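Local coordinates for protein sensor histidine kinase PdtaS (Mycobacterium tuberculosis, PDB 2YKF) that probably senses nutrient starvation through cyclic di-GMP and autophosphorylates on a histidine, activating its partner response regulator in a mycobacterial two-component cascade, at residues Ser19-Leu24 / Pro117-Gly121; His111-Ser116 / Val127-Gln132; Gly246-Arg250 / Leu262-Pro266. All coordinates share one frame. Residues are numbered along the deposited sequence.

Contact 1. Residues Ser19-Leu24 / Pro117-Gly121; sequences SAVDHL and PVRFG
A helix can be packed on an edge strand by a strand aromatic laid on the helix backbone, with a helix ring against it, as Ser19-Leu24 and Pro117-Gly121 illustrate. The first segment is helical throughout; the second is extended as far as Phe120, and Gly121 turns away with positive phi. The two axes approach to 9.3 Å at 136°, with Ala20 nearest Phe120 (CA-CA 6.2 Å) and Leu24 nearest Val118 (CA-CA 8.4 Å).

Phe120, chi1 t, lays one ring face against the first turn of the segment. Ala20 CA sits 4.1 Å from the ring centroid in a CH-pi contact, while Ala20 CB reaches Phe120 CD2 at 3.7 Å and Ser19 CB lies 3.5 Å from Phe120 CE2. His23, also t, has Phe120 CD1 over one face of its ring, 3.6 Å from His23 CG; the pair is oblique (centroids 5.1 Å apart, planes at 38°). A water bridges His23 NE2 (2.5 Å) and Arg119 O (2.9 Å). Val118, again t, meets the Leu24 end of the segment, its CG1 4.0 Å from His23 NE2, at the imidazole edge, and 4.1 Å from Leu24 CD2.

The contact belongs to the helix-on-sheet packing of the GAF domain: helix 18-38 lies across strand 114-120 and its neighbours, Ala20 and Leu24 touching Val125 of strand 123-131 and Leu24 also Met44 and Val46 of strand 41-47.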
ATOM      1  N   SER A  19      29.364   6.083   2.335  1.00 40.27           N
ATOM      2  CA  SER A  19      28.349   7.016   2.776  1.00 39.42           C
ATOM      3  C   SER A  19      27.309   7.327   1.717  1.00 38.91           C
ATOM      4  O   SER A  19      26.084   7.395   2.013  1.00 38.99           O
ATOM      5  CB  SER A  19      28.990   8.330   3.183  1.00 39.67           C
ATOM      6  OG  SER A  19      29.477   8.183   4.474  1.00 44.78           O
ATOM      7  N   ALA A  20      27.757   7.635   0.508  1.00 37.54           N
ATOM      8  CA  ALA A  20      26.756   7.905  -0.536  1.00 37.11           C
ATOM      9  C   ALA A  20      26.052   6.621  -0.942  1.00 35.20           C
ATOM     10  O   ALA A  20      24.901   6.665  -1.311  1.00 33.52           O
ATOM     11  CB  ALA A  20      27.354   8.616  -1.781  1.00 37.43           C
ATOM     12  N   VAL A  21      26.772   5.496  -0.954  1.00 36.65           N
ATOM     13  CA  VAL A  21      26.117   4.199  -1.207  1.00 34.49           C
ATOM     14  C   VAL A  21      24.941   3.963  -0.205  1.00 35.52           C
ATOM     15  O   VAL A  21      23.819   3.683  -0.626  1.00 33.15           O
ATOM     16  CB  VAL A  21      27.092   3.042  -1.232  1.00 36.45           C
ATOM     17  CG1 VAL A  21      26.335   1.699  -1.223  1.00 34.39           C
ATOM     18  CG2 VAL A  21      28.031   3.133  -2.522  1.00 35.77           C
ATOM     19  N   ASP A  22      25.195   4.141   1.090  1.00 34.58           N
ATOM     20  CA  ASP A  22      24.119   4.167   2.111  1.00 35.60           C
ATOM     21  C   ASP A  22      22.958   5.063   1.820  1.00 32.91           C
ATOM     22  O   ASP A  22      21.819   4.665   2.012  1.00 31.05           O
ATOM     23  CB  ASP A  22      24.656   4.679   3.444  1.00 37.39           C
ATOM     24  CG  ASP A  22      25.482   3.702   4.132  1.00 40.91           C
ATOM     25  OD1 ASP A  22      25.452   2.497   3.738  1.00 48.60           O
ATOM     26  OD2 ASP A  22      26.128   4.131   5.136  1.00 48.46           O
ATOM     27  N   HIS A  23      23.247   6.305   1.445  1.00 30.25           N
ATOM     28  CA  HIS A  23      22.209   7.223   1.129  1.00 29.17           C
ATOM     29  C   HIS A  23      21.315   6.717  -0.036  1.00 29.40           C
ATOM     30  O   HIS A  23      20.098   6.882   0.013  1.00 27.20           O
ATOM     31  CB  HIS A  23      22.803   8.569   0.773  1.00 30.58           C
ATOM     32  CG  HIS A  23      21.788   9.649   0.564  1.00 29.59           C
ATOM     33  ND1 HIS A  23      21.057  10.193   1.598  1.00 32.23           N
ATOM     34  CD2 HIS A  23      21.418  10.318  -0.554  1.00 29.14           C
ATOM     35  CE1 HIS A  23      20.294  11.164   1.129  1.00 34.36           C
ATOM     36  NE2 HIS A  23      20.511  11.270  -0.179  1.00 29.53           N
ATOM     37  N   LEU A  24      21.910   6.129  -1.080  1.00 28.50           N
ATOM     38  CA  LEU A  24      21.072   5.645  -2.167  1.00 29.17           C
ATOM     39  C   LEU A  24      20.248   4.473  -1.703  1.00 27.54           C
ATOM     40  O   LEU A  24      19.094   4.340  -2.119  1.00 26.16           O
ATOM     41  CB  LEU A  24      21.864   5.281  -3.449  1.00 29.54           C
ATOM     42  CG  LEU A  24      22.528   6.535  -4.082  1.00 28.26           C
ATOM     43  CD1 LEU A  24      23.284   6.128  -5.324  1.00 28.77           C
ATOM     44  CD2 LEU A  24      21.521   7.567  -4.435  1.00 27.07           C
ATOM     45  N   PRO A 117      17.850  15.607  -9.475  1.00 35.08           N
ATOM     46  CA  PRO A 117      18.999  15.049  -8.841  1.00 33.04           C
ATOM     47  C   PRO A 117      18.766  14.568  -7.401  1.00 31.52           C
ATOM     48  O   PRO A 117      17.913  15.085  -6.685  1.00 31.39           O
ATOM     49  CB  PRO A 117      19.938  16.252  -8.769  1.00 33.75           C
ATOM     50  CG  PRO A 117      18.965  17.391  -8.523  1.00 34.29           C
ATOM     51  CD  PRO A 117      17.853  17.092  -9.444  1.00 34.15           C
ATOM     52  N   VAL A 118      19.585  13.627  -6.992  1.00 28.93           N
ATOM     53  CA  VAL A 118      19.658  13.212  -5.629  1.00 30.97           C
ATOM     54  C   VAL A 118      21.043  13.670  -5.179  1.00 32.78           C
ATOM     55  O   VAL A 118      22.034  13.208  -5.748  1.00 33.40           O
ATOM     56  CB  VAL A 118      19.589  11.686  -5.534  1.00 30.44           C
ATOM     57  CG1 VAL A 118      19.747  11.209  -4.077  1.00 33.05           C
ATOM     58  CG2 VAL A 118      18.244  11.156  -6.117  1.00 30.21           C
ATOM     59  N   ARG A 119      21.099  14.569  -4.192  1.00 33.59           N
ATOM     60  CA  ARG A 119      22.382  15.042  -3.611  1.00 35.93           C
ATOM     61  C   ARG A 119      22.728  14.363  -2.319  1.00 37.38           C
ATOM     62  O   ARG A 119      21.802  13.971  -1.489  1.00 34.94           O
ATOM     63  CB  ARG A 119      22.383  16.539  -3.387  1.00 36.27           C
ATOM     64  CG  ARG A 119      23.015  17.251  -4.520  1.00 42.50           C
ATOM     65  CD  ARG A 119      23.138  18.802  -4.334  1.00 45.22           C
ATOM     66  NE  ARG A 119      23.269  19.398  -5.681  1.00 49.64           N
ATOM     67  CZ  ARG A 119      22.254  19.684  -6.514  1.00 51.80           C
ATOM     68  NH1 ARG A 119      20.985  19.465  -6.159  1.00 54.60           N
ATOM     69  NH2 ARG A 119      22.495  20.197  -7.722  1.00 51.88           N
ATOM     70  N   PHE A 120      24.041  14.143  -2.168  1.00 36.54           N
ATOM     71  CA  PHE A 120      24.626  13.717  -0.941  1.00 39.15           C
ATOM     72  C   PHE A 120      26.023  14.353  -0.768  1.00 40.99           C
ATOM     73  O   PHE A 120      26.876  14.297  -1.665  1.00 40.35           O
ATOM     74  CB  PHE A 120      24.786  12.207  -0.893  1.00 38.96           C
ATOM     75  CG  PHE A 120      25.388  11.726   0.392  1.00 41.43           C
ATOM     76  CD1 PHE A 120      24.593  11.611   1.542  1.00 44.31           C
ATOM     77  CD2 PHE A 120      26.751  11.492   0.493  1.00 43.33           C
ATOM     78  CE1 PHE A 120      25.155  11.192   2.755  1.00 44.59           C
ATOM     79  CE2 PHE A 120      27.318  11.080   1.707  1.00 45.91           C
ATOM     80  CZ  PHE A 120      26.502  10.940   2.833  1.00 45.56           C
ATOM     81  N   GLY A 121      26.277  14.873   0.420  1.00 44.63           N
ATOM     82  CA  GLY A 121      27.374  15.810   0.596  1.00 48.39           C
ATOM     83  C   GLY A 121      26.818  16.927  -0.262  1.00 50.67           C
ATOM     84  O   GLY A 121      25.590  17.237  -0.182  1.00 51.86           O
TER
HETATM   85  O   HOH W   1      19.046  13.144  -0.953  1.00 36.98           O

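Contact 2. Residues His111-Ser116 / Val127-Gln132; sequences HSVEVS and VLTRHQ
Paired antiparallel strands expose alternate residues to two separate layers, a rule that Val127-Gln132 follows beside His111-Ser116. Strands 127-131 and 114-116 run at 159°, their axes 4.8 Å apart. Val127 brings its CG1, chi1 t, to 3.4 Å from Val115 CG1. Leu128 forms a hydrogen-bonded pair with Ser116, N to Ser116 O 2.8 Å and O from Ser116 N 3.0 Å. Thr129 is the non-hydrogen-bonded partner of Val115 (CA-CA 4.7 Å); its p rotamer places OG1 2.9 Å from His131 NE2, a hydrogen bond within the strand. Arg130 N donates to Glu114 O at 2.8 Å; the return bond, Glu114 N to Arg130 O, is weak (3.3 Å). The extended Arg130 puts NH1 3.9 Å from Glu114 OE1, a long salt bridge through charge alone. His131 has Val113 CG1 over one ring face and its ND1 2.9 Å from His111 ND1. Gln132 O accepts from His111 N and Gln132 N donates to His111 O, both at 2.9 Å. Between these bonds and the Glu114-Arg130 pair the first segment has two residues, Ser112 (phi and psi positive) and Val113, the second just His131.

Val115, Val127 and Thr129 face helix 83-90, while Ser116, Leu128 and Arg130 face Leu156 of helix 143-161. This is the beta hairpin 114-120/123-131 at one edge of a GAF sheet, packed between helices.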
ATOM      1  N   HIS A 111       5.005   8.704 -20.375  1.00 69.18           N
ATOM      2  CA  HIS A 111       6.205   9.148 -19.652  1.00 69.04           C
ATOM      3  C   HIS A 111       6.290  10.670 -19.223  1.00 68.27           C
ATOM      4  O   HIS A 111       6.510  10.959 -18.046  1.00 67.43           O
ATOM      5  CB  HIS A 111       7.455   8.712 -20.414  1.00 70.08           C
ATOM      6  CG  HIS A 111       7.619   7.225 -20.514  1.00 71.59           C
ATOM      7  ND1 HIS A 111       8.845   6.607 -20.412  1.00 72.87           N
ATOM      8  CD2 HIS A 111       6.712   6.236 -20.721  1.00 74.37           C
ATOM      9  CE1 HIS A 111       8.688   5.298 -20.538  1.00 74.71           C
ATOM     10  NE2 HIS A 111       7.402   5.046 -20.719  1.00 75.06           N
ATOM     11  N   SER A 112       6.150  11.632 -20.153  1.00 67.12           N
ATOM     12  CA  SER A 112       6.244  13.090 -19.758  1.00 65.23           C
ATOM     13  C   SER A 112       7.499  13.458 -18.865  1.00 63.99           C
ATOM     14  O   SER A 112       7.424  14.371 -18.005  1.00 64.69           O
ATOM     15  CB  SER A 112       4.876  13.566 -19.151  1.00 65.76           C
ATOM     16  OG  SER A 112       4.931  14.224 -17.868  1.00 62.78           O
ATOM     17  N   VAL A 113       8.648  12.800 -19.142  1.00 60.64           N
ATOM     18  CA  VAL A 113       9.759  12.582 -18.172  1.00 57.77           C
ATOM     19  C   VAL A 113      10.434  13.806 -17.501  1.00 56.13           C
ATOM     20  O   VAL A 113      11.132  14.592 -18.167  1.00 56.51           O
ATOM     21  CB  VAL A 113      10.875  11.638 -18.775  1.00 57.24           C
ATOM     22  CG1 VAL A 113      12.010  11.423 -17.794  1.00 57.90           C
ATOM     23  CG2 VAL A 113      10.300  10.300 -19.150  1.00 58.83           C
ATOM     24  N   GLU A 114      10.281  13.934 -16.181  1.00 52.24           N
ATOM     25  CA  GLU A 114      11.056  14.928 -15.432  1.00 49.44           C
ATOM     26  C   GLU A 114      12.271  14.309 -14.751  1.00 47.50           C
ATOM     27  O   GLU A 114      12.259  13.154 -14.301  1.00 45.58           O
ATOM     28  CB  GLU A 114      10.185  15.653 -14.428  1.00 50.98           C
ATOM     29  CG  GLU A 114       8.914  16.223 -15.053  1.00 55.68           C
ATOM     30  CD  GLU A 114       7.694  15.954 -14.195  1.00 63.31           C
ATOM     31  OE1 GLU A 114       7.750  16.284 -12.981  1.00 66.11           O
ATOM     32  OE2 GLU A 114       6.697  15.368 -14.718  1.00 65.08           O
ATOM     33  N   VAL A 115      13.322  15.089 -14.684  1.00 43.48           N
ATOM     34  CA  VAL A 115      14.578  14.623 -14.267  1.00 42.31           C
ATOM     35  C   VAL A 115      14.920  15.452 -13.054  1.00 41.42           C
ATOM     36  O   VAL A 115      14.718  16.679 -13.039  1.00 41.61           O
ATOM     37  CB  VAL A 115      15.609  14.803 -15.418  1.00 42.56           C
ATOM     38  CG1 VAL A 115      17.000  14.425 -15.007  1.00 42.60           C
ATOM     39  CG2 VAL A 115      15.164  14.015 -16.650  1.00 44.05           C
ATOM     40  N   SER A 116      15.372  14.784 -12.010  1.00 39.50           N
ATOM     41  CA  SER A 116      15.835  15.484 -10.801  1.00 38.93           C
ATOM     42  C   SER A 116      16.994  14.803 -10.098  1.00 36.90           C
ATOM     43  O   SER A 116      17.105  13.564 -10.067  1.00 38.66           O
ATOM     44  CB  SER A 116      14.686  15.752  -9.850  1.00 39.15           C
ATOM     45  OG  SER A 116      14.045  14.561  -9.527  1.00 41.85           O
ATOM     46  N   VAL A 127      20.551  10.385 -10.291  1.00 29.27           N
ATOM     47  CA  VAL A 127      19.452  11.149 -10.876  1.00 29.12           C
ATOM     48  C   VAL A 127      18.184  10.274 -11.035  1.00 30.20           C
ATOM     49  O   VAL A 127      18.278   9.133 -11.452  1.00 33.30           O
ATOM     50  CB  VAL A 127      19.854  11.683 -12.265  1.00 30.76           C
ATOM     51  CG1 VAL A 127      18.701  12.386 -12.888  1.00 27.81           C
ATOM     52  CG2 VAL A 127      21.024  12.668 -12.083  1.00 32.34           C
ATOM     53  N   LEU A 128      17.032  10.822 -10.707  1.00 29.92           N
ATOM     54  CA  LEU A 128      15.754  10.117 -10.824  1.00 30.89           C
ATOM     55  C   LEU A 128      15.150  10.561 -12.066  1.00 32.21           C
ATOM     56  O   LEU A 128      15.151  11.769 -12.329  1.00 32.91           O
ATOM     57  CB  LEU A 128      14.817  10.593  -9.697  1.00 29.48           C
ATOM     58  CG  LEU A 128      15.319  10.334  -8.253  1.00 27.82           C
ATOM     59  CD1 LEU A 128      14.247  10.766  -7.288  1.00 32.64           C
ATOM     60  CD2 LEU A 128      15.584   8.848  -8.044  1.00 29.57           C
ATOM     61  N   THR A 129      14.603   9.643 -12.850  1.00 31.26           N
ATOM     62  CA  THR A 129      13.642  10.082 -13.891  1.00 32.54           C
ATOM     63  C   THR A 129      12.239   9.679 -13.481  1.00 34.34           C
ATOM     64  O   THR A 129      12.042   8.554 -12.952  1.00 32.47           O
ATOM     65  CB  THR A 129      14.012   9.504 -15.273  1.00 32.46           C
ATOM     66  OG1 THR A 129      14.162   8.061 -15.180  1.00 35.02           O
ATOM     67  CG2 THR A 129      15.378  10.195 -15.790  1.00 32.77           C
ATOM     68  N   ARG A 130      11.294  10.608 -13.643  1.00 33.00           N
ATOM     69  CA  ARG A 130       9.896  10.381 -13.344  1.00 34.72           C
ATOM     70  C   ARG A 130       9.098  10.114 -14.662  1.00 35.16           C
ATOM     71  O   ARG A 130       9.268  10.843 -15.655  1.00 35.69           O
ATOM     72  CB  ARG A 130       9.344  11.614 -12.622  1.00 34.46           C
ATOM     73  CG  ARG A 130       7.878  11.596 -12.198  1.00 39.00           C
ATOM     74  CD  ARG A 130       7.511  12.941 -11.456  1.00 43.23           C
ATOM     75  NE  ARG A 130       6.061  13.117 -11.122  1.00 46.74           N
ATOM     76  CZ  ARG A 130       5.570  14.055 -10.282  1.00 48.04           C
ATOM     77  NH1 ARG A 130       6.382  14.910  -9.654  1.00 46.51           N
ATOM     78  NH2 ARG A 130       4.260  14.130 -10.036  1.00 47.70           N
ATOM     79  N   HIS A 131       8.272   9.075 -14.698  1.00 32.74           N
ATOM     80  CA  HIS A 131       7.537   8.760 -15.916  1.00 33.38           C
ATOM     81  C   HIS A 131       6.108   8.587 -15.508  1.00 34.84           C
ATOM     82  O   HIS A 131       5.836   7.943 -14.476  1.00 32.00           O
ATOM     83  CB  HIS A 131       8.046   7.454 -16.485  1.00 34.71           C
ATOM     84  CG  HIS A 131       9.536   7.382 -16.645  1.00 36.90           C
ATOM     85  ND1 HIS A 131      10.142   7.220 -17.872  1.00 40.92           N
ATOM     86  CD2 HIS A 131      10.531   7.347 -15.725  1.00 38.60           C
ATOM     87  CE1 HIS A 131      11.454   7.128 -17.702  1.00 43.11           C
ATOM     88  NE2 HIS A 131      11.713   7.185 -16.404  1.00 38.89           N
ATOM     89  N   GLN A 132       5.174   9.164 -16.254  1.00 34.50           N
ATOM     90  CA  GLN A 132       3.798   9.041 -15.875  1.00 38.36           C
ATOM     91  C   GLN A 132       2.872   9.099 -17.061  1.00 39.58           C
ATOM     92  O   GLN A 132       3.314   9.488 -18.142  1.00 39.84           O
ATOM     93  CB  GLN A 132       3.468  10.138 -14.872  1.00 38.92           C
ATOM     94  CG  GLN A 132       3.394  11.546 -15.453  1.00 46.00           C
ATOM     95  CD  GLN A 132       3.322  12.599 -14.342  1.00 52.74           C
ATOM     96  OE1 GLN A 132       2.435  12.558 -13.473  1.00 51.68           O
ATOM     97  NE2 GLN A 132       4.266  13.530 -14.360  1.00 56.26           N
TER

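Contact 3. Residues Gly246-Arg250 / Leu262-Pro266; sequences GKGMR and LRTLP
Where a chain enters a sheet, a side chain may supply the acceptor that a strand backbone would otherwise offer. Gly246-Arg250 approaches strand segment Leu262-Pro266 at 150°, with Gly248 nearest Leu265 (CA-CA 4.5 Å) and Arg250 opposite Arg263 (CA-CA 4.3 Å), an antiparallel non-hydrogen-bonded pair.

Both backbone polar atoms of Met249 are satisfied by Thr264: Met249 N donates to Thr264 OG1 at 2.8 Å, and Met249 O accepts from Thr264 N at 2.9 Å. The p rotamer of Thr264 places the hydroxyl here, where it is also hydrogen-bonded to His237 of helix 228-243. Thr264 O takes a CA-H contact from Gly248 CA at 3.1 Å, so close that a CB of ideal geometry on Gly248 would clash with it. Gly248 N packs 3.5 Å from Pro266 CD, a carbon. Further CA-H contacts run from Arg263 CA to Met249 O (3.3 Å) and Arg250 CA to Leu262 O (3.2 Å).

Arg250 NH1 and Arg263 NE, both donors, lie 3.4 Å apart; the charge of Arg263 is balanced by a salt bridge to Glu30.

Such a helix-to-strand entry, leading from helix 228-243 into edge strand 250-255, belongs to the antiparallel 2-1-5-4-3 sheet of a PAS fold.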
ATOM      1  N   GLY A 246      13.821  17.525  15.795  1.00 50.49           N
ATOM      2  CA  GLY A 246      13.542  16.097  15.838  1.00 48.17           C
ATOM      3  C   GLY A 246      13.332  15.532  14.457  1.00 45.01           C
ATOM      4  O   GLY A 246      12.865  16.201  13.560  1.00 46.22           O
ATOM      5  N   LYS A 247      13.701  14.295  14.263  1.00 42.78           N
ATOM      6  CA  LYS A 247      13.493  13.732  12.968  1.00 41.16           C
ATOM      7  C   LYS A 247      12.062  13.138  12.882  1.00 39.12           C
ATOM      8  O   LYS A 247      11.372  13.064  13.905  1.00 37.41           O
ATOM      9  CB  LYS A 247      14.627  12.747  12.717  1.00 43.24           C
ATOM     10  CG  LYS A 247      15.990  13.565  12.702  1.00 46.19           C
ATOM     11  CD  LYS A 247      17.213  12.690  12.531  1.00 55.29           C
ATOM     12  CE  LYS A 247      18.451  13.357  13.175  1.00 61.83           C
ATOM     13  NZ  LYS A 247      19.541  12.360  13.412  1.00 64.37           N
ATOM     14  N   GLY A 248      11.616  12.763  11.687  1.00 36.33           N
ATOM     15  CA  GLY A 248      10.369  11.989  11.605  1.00 36.32           C
ATOM     16  C   GLY A 248      10.441  10.699  12.438  1.00 36.47           C
ATOM     17  O   GLY A 248      11.551  10.135  12.682  1.00 35.38           O
ATOM     18  N   MET A 249       9.279  10.215  12.885  1.00 35.36           N
ATOM     19  CA  MET A 249       9.216   8.939  13.592  1.00 36.86           C
ATOM     20  C   MET A 249       8.035   8.100  13.174  1.00 36.50           C
ATOM     21  O   MET A 249       7.102   8.606  12.578  1.00 33.90           O
ATOM     22  CB  MET A 249       9.114   9.166  15.107  1.00 37.60           C
ATOM     23  CG  MET A 249      10.267   9.997  15.639  1.00 48.31           C
ATOM     24  SD  MET A 249      10.767   9.554  17.303  1.00 64.61           S
ATOM     25  CE  MET A 249      12.298   8.648  16.999  1.00 61.59           C
ATOM     26  N   ARG A 250       8.087   6.817  13.528  1.00 37.87           N
ATOM     27  CA  ARG A 250       6.962   5.891  13.317  1.00 39.96           C
ATOM     28  C   ARG A 250       6.427   5.602  14.699  1.00 40.38           C
ATOM     29  O   ARG A 250       7.208   5.396  15.621  1.00 39.28           O
ATOM     30  CB  ARG A 250       7.442   4.615  12.601  1.00 40.96           C
ATOM     31  CG  ARG A 250       7.741   4.884  11.101  1.00 48.49           C
ATOM     32  CD  ARG A 250       8.419   3.706  10.317  1.00 56.97           C
ATOM     33  NE  ARG A 250       9.797   4.078   9.932  1.00 61.24           N
ATOM     34  CZ  ARG A 250      10.189   4.520   8.724  1.00 64.84           C
ATOM     35  NH1 ARG A 250       9.338   4.620   7.703  1.00 64.74           N
ATOM     36  NH2 ARG A 250      11.468   4.830   8.526  1.00 64.16           N
ATOM     37  N   LEU A 262       1.299   5.815  13.018  1.00 28.99           N
ATOM     38  CA  LEU A 262       1.569   7.160  12.512  1.00 29.98           C
ATOM     39  C   LEU A 262       2.982   7.174  12.034  1.00 29.41           C
ATOM     40  O   LEU A 262       3.867   6.607  12.715  1.00 28.93           O
ATOM     41  CB  LEU A 262       1.507   8.197  13.636  1.00 32.49           C
ATOM     42  CG  LEU A 262       0.172   8.424  14.285  1.00 35.65           C
ATOM     43  CD1 LEU A 262       0.377   9.366  15.475  1.00 38.91           C
ATOM     44  CD2 LEU A 262      -0.724   9.039  13.304  1.00 39.63           C
ATOM     45  N   ARG A 263       3.217   7.855  10.911  1.00 29.44           N
ATOM     46  CA  ARG A 263       4.578   8.148  10.465  1.00 28.97           C
ATOM     47  C   ARG A 263       4.702   9.659  10.119  1.00 28.91           C
ATOM     48  O   ARG A 263       3.886  10.196   9.345  1.00 28.41           O
ATOM     49  CB  ARG A 263       4.918   7.317   9.253  1.00 30.34           C
ATOM     50  CG  ARG A 263       6.311   7.637   8.808  1.00 33.64           C
ATOM     51  CD  ARG A 263       6.613   7.039   7.544  1.00 41.82           C
ATOM     52  NE  ARG A 263       7.879   7.581   7.040  1.00 43.12           N
ATOM     53  CZ  ARG A 263       8.326   7.287   5.840  1.00 44.51           C
ATOM     54  NH1 ARG A 263       7.582   6.497   5.052  1.00 38.41           N
ATOM     55  NH2 ARG A 263       9.488   7.786   5.426  1.00 43.57           N
ATOM     56  N   THR A 264       5.648  10.358  10.758  1.00 27.71           N
ATOM     57  CA  THR A 264       5.810  11.785  10.540  1.00 28.95           C
ATOM     58  C   THR A 264       7.074  11.987   9.676  1.00 27.98           C
ATOM     59  O   THR A 264       8.028  11.175   9.727  1.00 27.80           O
ATOM     60  CB  THR A 264       5.968  12.561  11.877  1.00 29.16           C
ATOM     61  OG1 THR A 264       7.152  12.080  12.577  1.00 26.85           O
ATOM     62  CG2 THR A 264       4.745  12.260  12.800  1.00 28.74           C
ATOM     63  N   LEU A 265       7.038  13.063   8.897  1.00 28.97           N
ATOM     64  CA  LEU A 265       8.103  13.452   7.947  1.00 29.84           C
ATOM     65  C   LEU A 265       8.172  14.959   7.976  1.00 28.53           C
ATOM     66  O   LEU A 265       7.231  15.615   7.586  1.00 28.26           O
ATOM     67  CB  LEU A 265       7.707  13.100   6.510  1.00 30.51           C
ATOM     68  CG  LEU A 265       7.785  11.661   6.200  1.00 38.74           C
ATOM     69  CD1 LEU A 265       6.325  11.212   6.425  1.00 35.78           C
ATOM     70  CD2 LEU A 265       8.228  11.543   4.715  1.00 38.01           C
ATOM     71  N   PRO A 266       9.223  15.515   8.566  1.00 31.32           N
ATOM     72  CA  PRO A 266       9.328  16.978   8.565  1.00 30.36           C
ATOM     73  C   PRO A 266       9.626  17.462   7.120  1.00 29.84           C
ATOM     74  O   PRO A 266      10.301  16.756   6.356  1.00 30.66           O
ATOM     75  CB  PRO A 266      10.507  17.243   9.503  1.00 32.11           C
ATOM     76  CG  PRO A 266      11.319  15.999   9.506  1.00 35.37           C
ATOM     77  CD  PRO A 266      10.359  14.844   9.221  1.00 32.27           C
TER

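The three contacts sample two sensor modules in series. Contacts 1 and 2 belong to the GAF domain; their segments cross along the chain, and their centres are 19 Å apart on the same sheet. They share strand 114-120 and meet where Val118 CG2 packs 3.7 Å from Leu128 CG. Contact 3 follows later in sequence, in the PAS-like domain, with its centre about 20 Å from contact 1's and 27 Å from contact 2's, across the chain's centre. Helix 18-38 links the modules: it starts in contact 1, and further along it carries Glu30 and Leu33, which meet Arg263 of contact 3. The GAF and PAS-like domains are thus in direct contact, consistent with communication between the two modules.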